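Uncharacterised protein (PDB 5KKO) is of unknown function but is a small, mainly alpha-helical bacterial protein that probably assembles from several copies of its chain. Local coordinates at residues Ala16-Ile20 with Leu34-Leu39. Sequence-based numbering, arbitrary orientation. Where two conformers were deposited one is given.
Sequences AMLRI and LIKAHL
Met17, a selenomethionine, and Ile20, one turn apart on helix 11-20, push into the flank of helix 28-43 between Leu34, Ile35, His38 and Leu39. The Met17 chain runs out extended past CB and CG, with SE anti to CA (chi2 180°), sliding by His38 in the opposite direction. Met17 SE lies 3.9 Å from His38 CB and views the imidazole obliquely, 5.3 Å from its centroid. A bend at the last torsion (chi3 68°) then turns the methyl toward Leu39, where, in this one of its two conformers, Met17 CE comes to 3.5 Å from Leu39 CD2, a closeness to be read with caution. In return, Ile35 sends its CD1 onto the backbone of helix 11-20, 3.7 Å from Met17 O and close to Met17 CB. Ile20 forks over the neighbouring hollow: CD1 meets Leu34 CG at 3.7 Å and His38 CD2 at 4.0 Å, while CG2 reaches Ile35 CG1 at 4.0 Å. The Leu34 side chain crosses that of Ile20 at about a right angle, and its CD2 touches both CG1 and CD1 of the isoleucine. Leu39 of the second subunit also packs on Met17, and Leu18 of that subunit on Leu39, so the apolar layer continues into the assembly. With axes 10.2 Å apart at 162°, the two segments form the nearly antiparallel, apolar interface of a helical hairpin.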
# COMPACT_ATOMS: atom_id res chain seq x y z
N ALA C 16 -3.72 12.60 20.38
CA ALA C 16 -2.56 12.83 21.24
C ALA C 16 -1.30 13.09 20.42
O ALA C 16 -0.49 13.97 20.76
CB ALA C 16 -2.31 11.63 22.16
N MSE C 17 -1.11 12.33 19.35
CA MSE C 17 0.05 12.53 18.53
C MSE C 17 -0.01 13.90 17.84
O MSE C 17 1.01 14.59 17.75
CB MSE C 17 0.12 11.40 17.52
CG MSE C 17 0.24 10.00 18.22
SE MSE C 17 0.33 8.57 16.94
CE MSE C 17 2.07 8.94 16.17
N LEU C 18 -1.20 14.31 17.37
CA LEU C 18 -1.35 15.65 16.80
C LEU C 18 -0.97 16.72 17.81
O LEU C 18 -0.29 17.72 17.47
CB LEU C 18 -2.80 15.86 16.27
CG LEU C 18 -3.01 15.20 14.92
CD1 LEU C 18 -4.55 14.95 14.65
CD2 LEU C 18 -2.41 15.98 13.75
N ARG C 19 -1.44 16.56 19.04
CA ARG C 19 -1.13 17.54 20.07
C ARG C 19 0.37 17.55 20.36
O ARG C 19 0.98 18.64 20.54
CB ARG C 19 -1.91 17.20 21.32
CG ARG C 19 -1.63 18.17 22.43
CD ARG C 19 -2.43 17.72 23.66
NE ARG C 19 -1.84 18.34 24.84
CZ ARG C 19 -2.02 19.61 25.10
NH1 ARG C 19 -2.86 20.29 24.32
NH2 ARG C 19 -1.44 20.16 26.18
N ILE C 20 0.98 16.37 20.42
CA ILE C 20 2.40 16.28 20.75
C ILE C 20 3.25 17.05 19.72
O ILE C 20 4.25 17.68 20.11
CB ILE C 20 2.83 14.80 20.85
CG1 ILE C 20 2.34 14.17 22.10
CG2 ILE C 20 4.42 14.69 20.80
CD1 ILE C 20 2.31 12.63 21.99
N LEU C 34 8.69 11.05 21.39
CA LEU C 34 7.40 10.59 21.87
C LEU C 34 6.55 10.11 20.72
O LEU C 34 5.83 9.10 20.84
CB LEU C 34 6.75 11.74 22.63
CG LEU C 34 5.55 11.54 23.50
CD1 LEU C 34 5.83 10.41 24.54
CD2 LEU C 34 5.33 12.90 24.21
N ILE C 35 6.57 10.87 19.61
CA ILE C 35 5.94 10.41 18.36
C ILE C 35 6.44 9.02 18.00
O ILE C 35 5.64 8.09 17.80
CB ILE C 35 6.21 11.41 17.22
CG1 ILE C 35 5.36 12.65 17.43
CG2 ILE C 35 5.91 10.83 15.77
CD1 ILE C 35 3.87 12.32 17.53
N LYS C 36 7.77 8.86 17.93
CA LYS C 36 8.36 7.59 17.51
C LYS C 36 7.88 6.45 18.42
O LYS C 36 7.57 5.36 17.95
CB LYS C 36 9.89 7.73 17.48
CG LYS C 36 10.58 6.48 16.90
CD LYS C 36 12.06 6.38 17.29
CE LYS C 36 12.83 7.57 16.82
NZ LYS C 36 14.29 7.23 16.95
N ALA C 37 7.83 6.68 19.72
CA ALA C 37 7.36 5.64 20.62
C ALA C 37 5.92 5.25 20.28
O ALA C 37 5.59 4.05 20.26
CB ALA C 37 7.46 6.14 22.06
N HIS C 38 5.05 6.23 20.03
CA HIS C 38 3.68 5.87 19.68
C HIS C 38 3.64 5.08 18.36
O HIS C 38 2.82 4.15 18.22
CB HIS C 38 2.83 7.15 19.57
CG HIS C 38 2.33 7.65 20.88
ND1 HIS C 38 1.35 6.98 21.61
CD2 HIS C 38 2.70 8.71 21.64
CE1 HIS C 38 1.10 7.65 22.72
NE2 HIS C 38 1.90 8.71 22.77
N LEU C 39 4.44 5.49 17.39
CA LEU C 39 4.43 4.81 16.10
C LEU C 39 4.98 3.40 16.25
O LEU C 39 4.43 2.46 15.67
CB LEU C 39 5.24 5.65 15.10
CG LEU C 39 4.63 6.97 14.65
CD1 LEU C 39 5.80 7.68 13.86
CD2 LEU C 39 3.44 6.82 13.75